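Rhamnose ABC transporter, rhamnose-binding protein (Actinomyces odontolyticus ATCC 17982, PDB 5BQ3) probably binds a carbohydrate, presumably rhamnose, as the solute-binding component of an ABC transporter. Local coordinates at residues A[118-121]-A[122-126]; A[228-231]-A[232-236]. All coordinates share one frame; numbering follows the deposited sequence.

Interaction 1: residues A[118-121]-A[122-126]; sequences SDSA and ADCRD
A type I beta turn runs from Ala121 to Cys124, with Ala122 and Asp123 at its corners, and reverses the chain midway through residues 118-126, with no regular helix or strand on either arm. The bond that closes it is weak, Cys124 N lying 3.3 Å from Ala121 O. The turn lets the side chains of Asp119 and Arg125 meet across its open end. Their salt bridge is side-on and uses two nitrogens, one for each carboxylate oxygen. Arg125 NE reaches the syn lone pair of Asp119 OD1 at 2.8 Å, while Arg125 NH2 donates to Asp119 OD2 at 3.0 Å, 19° out of the carboxylate plane. Both oxygens stay near the guanidinium plane, yet the two flat groups are turned 36° against each other, so the grip is twisted. A bend at chi2 of Arg125 (-73°) folds the chain back over the turn, with its CD 3.4 Å from Ala121 O. That carbonyl is also approached from its own arm, by a hydrogen bond from Ser120 OG (3.3 Å). Nearer the tip, Cys124 SG packs against the methyl group of Ala121, 3.6 Å from its CB. Thr115 OG1 is a second partner of Asp119 OD1, and Asn311 O of Arg125 NH2, so each member of the ion pair has a further hydrogen bond. The whole turn lies in the connection between the parallel neighbours 112-116 and 127-130, and the disulfide from Cys124 to Cys100 staples it to the start of helix 100-109, where Leu103 touches Ser120 and Cys124.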
ATOM      1  N   SER A 118      -5.640  -5.209  -0.526  1.00 32.64           N
ATOM      2  CA  SER A 118      -5.399  -6.628  -0.293  1.00 32.48           C
ATOM      3  C   SER A 118      -6.304  -7.466  -1.193  1.00 36.37           C
ATOM      4  O   SER A 118      -7.523  -7.268  -1.219  1.00 36.59           O
ATOM      5  CB  SER A 118      -5.609  -6.981   1.174  1.00 36.03           C
ATOM      6  OG  SER A 118      -4.613  -6.365   1.971  1.00 46.90           O
ATOM      7  N   ASP A 119      -5.687  -8.392  -1.941  1.00 32.02           N
ATOM      8  CA  ASP A 119      -6.353  -9.264  -2.896  1.00 32.17           C
ATOM      9  C   ASP A 119      -6.971 -10.506  -2.254  1.00 37.24           C
ATOM     10  O   ASP A 119      -6.625 -10.890  -1.132  1.00 37.08           O
ATOM     11  CB  ASP A 119      -5.340  -9.713  -3.975  1.00 33.76           C
ATOM     12  CG  ASP A 119      -5.947 -10.177  -5.295  1.00 39.26           C
ATOM     13  OD1 ASP A 119      -7.111  -9.799  -5.583  1.00 38.08           O
ATOM     14  OD2 ASP A 119      -5.253 -10.901  -6.047  1.00 43.42           O
ATOM     15  N   SER A 120      -7.891 -11.132  -2.998  1.00 34.29           N
ATOM     16  CA  SER A 120      -8.510 -12.409  -2.688  1.00 35.22           C
ATOM     17  C   SER A 120      -7.778 -13.456  -3.551  1.00 41.04           C
ATOM     18  O   SER A 120      -6.690 -13.150  -4.057  1.00 40.87           O
ATOM     19  CB  SER A 120     -10.009 -12.353  -2.972  1.00 38.41           C
ATOM     20  OG  SER A 120     -10.277 -12.169  -4.351  1.00 46.17           O
ATOM     21  N   ALA A 121      -8.337 -14.666  -3.739  1.00 38.59           N
ATOM     22  CA  ALA A 121      -7.706 -15.635  -4.640  1.00 38.99           C
ATOM     23  C   ALA A 121      -7.996 -15.200  -6.094  1.00 42.55           C
ATOM     24  O   ALA A 121      -8.908 -14.398  -6.315  1.00 41.61           O
ATOM     25  CB  ALA A 121      -8.213 -17.045  -4.361  1.00 41.14           C
ATOM     26  N   ALA A 122      -7.208 -15.682  -7.065  1.00 39.60           N
ATOM     27  CA  ALA A 122      -7.318 -15.316  -8.482  1.00 39.58           C
ATOM     28  C   ALA A 122      -8.713 -15.549  -9.117  1.00 44.51           C
ATOM     29  O   ALA A 122      -9.058 -14.840 -10.068  1.00 44.28           O
ATOM     30  CB  ALA A 122      -6.272 -16.071  -9.283  1.00 41.23           C
ATOM     31  N   ASP A 123      -9.505 -16.514  -8.607  1.00 41.89           N
ATOM     32  CA  ASP A 123     -10.812 -16.852  -9.190  1.00 42.74           C
ATOM     33  C   ASP A 123     -12.042 -16.192  -8.502  1.00 45.58           C
ATOM     34  O   ASP A 123     -13.171 -16.530  -8.870  1.00 46.70           O
ATOM     35  CB  ASP A 123     -11.002 -18.391  -9.236  1.00 46.60           C
ATOM     36  CG  ASP A 123     -10.784 -19.169  -7.940  1.00 57.38           C
ATOM     37  OD1 ASP A 123     -10.474 -18.535  -6.903  1.00 56.76           O
ATOM     38  OD2 ASP A 123     -10.899 -20.415  -7.970  1.00 63.38           O
ATOM     39  N   CYS A 124     -11.846 -15.236  -7.566  1.00 40.06           N
ATOM     40  CA  CYS A 124     -12.977 -14.590  -6.878  1.00 39.49           C
ATOM     41  C   CYS A 124     -13.179 -13.132  -7.306  1.00 40.32           C
ATOM     42  O   CYS A 124     -14.088 -12.481  -6.786  1.00 39.75           O
ATOM     43  CB  CYS A 124     -12.861 -14.689  -5.357  1.00 40.18           C
ATOM     44  SG  CYS A 124     -11.469 -15.681  -4.756  1.00 44.70           S
ATOM     45  N   ARG A 125     -12.357 -12.612  -8.234  1.00 34.49           N
ATOM     46  CA  ARG A 125     -12.495 -11.222  -8.662  1.00 32.55           C
ATOM     47  C   ARG A 125     -12.223 -11.056 -10.157  1.00 36.63           C
ATOM     48  O   ARG A 125     -11.541 -11.880 -10.775  1.00 37.18           O
ATOM     49  CB  ARG A 125     -11.596 -10.285  -7.817  1.00 29.64           C
ATOM     50  CG  ARG A 125     -10.123 -10.201  -8.208  1.00 31.10           C
ATOM     51  CD  ARG A 125      -9.323 -11.435  -7.845  1.00 29.27           C
ATOM     52  NE  ARG A 125      -7.889 -11.177  -7.899  1.00 31.66           N
ATOM     53  CZ  ARG A 125      -7.143 -11.271  -8.994  1.00 39.71           C
ATOM     54  NH1 ARG A 125      -7.691 -11.627 -10.152  1.00 23.08           N
ATOM     55  NH2 ARG A 125      -5.844 -11.010  -8.943  1.00 22.66           N
ATOM     56  N   ASP A 126     -12.774  -9.982 -10.728  1.00 32.67           N
ATOM     57  CA  ASP A 126     -12.644  -9.633 -12.138  1.00 32.85           C
ATOM     58  C   ASP A 126     -11.368  -8.836 -12.380  1.00 35.55           C
ATOM     59  O   ASP A 126     -10.815  -8.897 -13.480  1.00 35.60           O
ATOM     60  CB  ASP A 126     -13.871  -8.830 -12.606  1.00 34.83           C
ATOM     61  CG  ASP A 126     -15.173  -9.605 -12.565  1.00 46.62           C
ATOM     62  OD1 ASP A 126     -15.379 -10.468 -13.448  1.00 49.45           O
ATOM     63  OD2 ASP A 126     -15.996  -9.335 -11.667  1.00 51.06           O
TER

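Interaction 2: residues A[228-231]-A[232-236]; sequences AATA and RYLST
Ser235 folds its hydroxyl back onto the preceding helical turn, where OG donates to Ala231 O at 3.0 Å, in the carbonyl plane and on a lone pair. A chi1 of 59° sets OG between the backbone N and the carbonyl carbon, within reach of that oxygen. Ala231 O is thus gripped twice, since Ser235 N also bonds to it (3.1 Å), from a position tilted out of the carbonyl plane. One residue back, Leu234 N meets Thr230 O at 3.0 Å in a nearly straight bond of 168°. The side chains of this pair run alongside each other in the same direction, Thr230 CG2 lying 3.9 Å from Leu234 CD1. Thr230 turns its methyl this way while OG1 bonds to Gly226 O, a turn earlier. Arg232 doubles back at chi3 (72°), bringing NH1 to 3.8 Å from Ala229 CA; its NH2 forms a salt bridge with Asp199 of helix 199-212. Leu245 of strand 244-247 touches Thr230, Ala231 and Leu234, and Phe257 of helix 251-260 touches Ala231 and Ser235. The i to i+3 and i to i+4 contacts within 228-236 belong to the helix of a beta-alpha-beta crossover, 218-221 to 244-247, in one alpha/beta lobe of a periplasmic binding protein.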
ATOM      1  N   ALA A 228       8.808   4.407  12.974  1.00 35.26           N
ATOM      2  CA  ALA A 228       8.336   5.326  14.012  1.00 36.31           C
ATOM      3  C   ALA A 228       9.129   5.158  15.308  1.00 41.12           C
ATOM      4  O   ALA A 228       9.512   6.158  15.921  1.00 42.52           O
ATOM      5  CB  ALA A 228       6.856   5.105  14.272  1.00 37.29           C
ATOM      6  N   ALA A 229       9.388   3.894  15.711  1.00 36.59           N
ATOM      7  CA  ALA A 229      10.135   3.548  16.922  1.00 36.59           C
ATOM      8  C   ALA A 229      11.633   3.848  16.771  1.00 39.40           C
ATOM      9  O   ALA A 229      12.267   4.241  17.749  1.00 39.98           O
ATOM     10  CB  ALA A 229       9.923   2.086  17.263  1.00 36.94           C
ATOM     11  N   THR A 230      12.192   3.672  15.554  1.00 34.50           N
ATOM     12  CA  THR A 230      13.603   3.944  15.255  1.00 34.20           C
ATOM     13  C   THR A 230      13.840   5.461  15.248  1.00 39.64           C
ATOM     14  O   THR A 230      14.878   5.913  15.734  1.00 40.22           O
ATOM     15  CB  THR A 230      14.028   3.276  13.935  1.00 39.35           C
ATOM     16  OG1 THR A 230      13.619   1.912  13.953  1.00 35.39           O
ATOM     17  CG2 THR A 230      15.537   3.319  13.714  1.00 38.30           C
ATOM     18  N   ALA A 231      12.870   6.241  14.723  1.00 36.84           N
ATOM     19  CA  ALA A 231      12.930   7.702  14.681  1.00 37.75           C
ATOM     20  C   ALA A 231      12.892   8.280  16.090  1.00 44.19           C
ATOM     21  O   ALA A 231      13.612   9.239  16.369  1.00 45.49           O
ATOM     22  CB  ALA A 231      11.782   8.252  13.857  1.00 38.35           C
ATOM     23  N   ARG A 232      12.086   7.667  16.988  1.00 41.06           N
ATOM     24  CA  ARG A 232      11.961   8.077  18.385  1.00 42.35           C
ATOM     25  C   ARG A 232      13.271   7.824  19.135  1.00 46.41           C
ATOM     26  O   ARG A 232      13.631   8.621  20.003  1.00 48.05           O
ATOM     27  CB  ARG A 232      10.793   7.347  19.063  1.00 43.00           C
ATOM     28  CG  ARG A 232      10.289   8.054  20.321  1.00 54.31           C
ATOM     29  CD  ARG A 232       9.000   7.466  20.861  1.00 58.97           C
ATOM     30  NE  ARG A 232       9.205   6.161  21.488  1.00 59.24           N
ATOM     31  CZ  ARG A 232       8.812   5.007  20.961  1.00 69.36           C
ATOM     32  NH1 ARG A 232       8.181   4.983  19.792  1.00 56.50           N
ATOM     33  NH2 ARG A 232       9.039   3.869  21.601  1.00 53.57           N
ATOM     34  N   TYR A 233      13.992   6.740  18.779  1.00 41.30           N
ATOM     35  CA  TYR A 233      15.278   6.404  19.389  1.00 41.39           C
ATOM     36  C   TYR A 233      16.375   7.359  18.916  1.00 45.08           C
ATOM     37  O   TYR A 233      17.108   7.886  19.752  1.00 45.44           O
ATOM     38  CB  TYR A 233      15.678   4.938  19.113  1.00 41.61           C
ATOM     39  CG  TYR A 233      17.115   4.629  19.485  1.00 44.14           C
ATOM     40  CD1 TYR A 233      17.501   4.517  20.818  1.00 47.57           C
ATOM     41  CD2 TYR A 233      18.096   4.494  18.507  1.00 44.25           C
ATOM     42  CE1 TYR A 233      18.829   4.277  21.168  1.00 49.42           C
ATOM     43  CE2 TYR A 233      19.427   4.254  18.844  1.00 45.63           C
ATOM     44  CZ  TYR A 233      19.789   4.140  20.177  1.00 55.87           C
ATOM     45  OH  TYR A 233      21.099   3.888  20.517  1.00 59.04           O
ATOM     46  N   LEU A 234      16.503   7.555  17.584  1.00 41.24           N
ATOM     47  CA  LEU A 234      17.529   8.401  16.969  1.00 42.01           C
ATOM     48  C   LEU A 234      17.428   9.868  17.399  1.00 49.54           C
ATOM     49  O   LEU A 234      18.463  10.477  17.667  1.00 50.07           O
ATOM     50  CB  LEU A 234      17.494   8.298  15.437  1.00 40.85           C
ATOM     51  CG  LEU A 234      18.004   6.985  14.839  1.00 43.93           C
ATOM     52  CD1 LEU A 234      17.417   6.754  13.472  1.00 42.92           C
ATOM     53  CD2 LEU A 234      19.520   6.951  14.773  1.00 46.30           C
ATOM     54  N   SER A 235      16.198  10.417  17.505  1.00 48.22           N
ATOM     55  CA  SER A 235      15.950  11.808  17.912  1.00 50.45           C
ATOM     56  C   SER A 235      16.356  12.082  19.370  1.00 57.69           C
ATOM     57  O   SER A 235      16.733  13.211  19.691  1.00 59.08           O
ATOM     58  CB  SER A 235      14.482  12.170  17.721  1.00 53.86           C
ATOM     59  OG  SER A 235      13.638  11.323  18.481  1.00 61.92           O
ATOM     60  N   THR A 236      16.274  11.056  20.242  1.00 55.00           N
ATOM     61  CA  THR A 236      16.610  11.160  21.669  1.00 56.78           C
ATOM     62  C   THR A 236      18.068  10.748  21.953  1.00 61.32           C
ATOM     63  O   THR A 236      18.539  10.928  23.078  1.00 62.56           O
ATOM     64  CB  THR A 236      15.634  10.318  22.517  1.00 65.39           C
ATOM     65  OG1 THR A 236      15.625   8.968  22.046  1.00 63.74           O
ATOM     66  CG2 THR A 236      14.217  10.887  22.527  1.00 64.06           C
TER

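How the interactions relate
From the N terminus, the chain first builds much of the six-stranded parallel sheet, and interaction 1 closes a short loop between two of its adjacent strands, 112-116 and 127-130. The chain then passes into the four-stranded sheet, where interaction 2 lies wholly within helix 224-236, between strands 218-221 and 244-247. The two are in series, neither nested nor crossed. The centres of interactions 1 and 2 are about 38 Å apart, on opposite sides of the chain's centre. The nearest atoms of interactions 1 and 2 are about 20 Å apart. Interaction 1 ties a connecting loop to helix 100-109; interaction 2 stays inside one crossover helix, whose residues also touch strand 244-247 and helices 199-212 and 251-260.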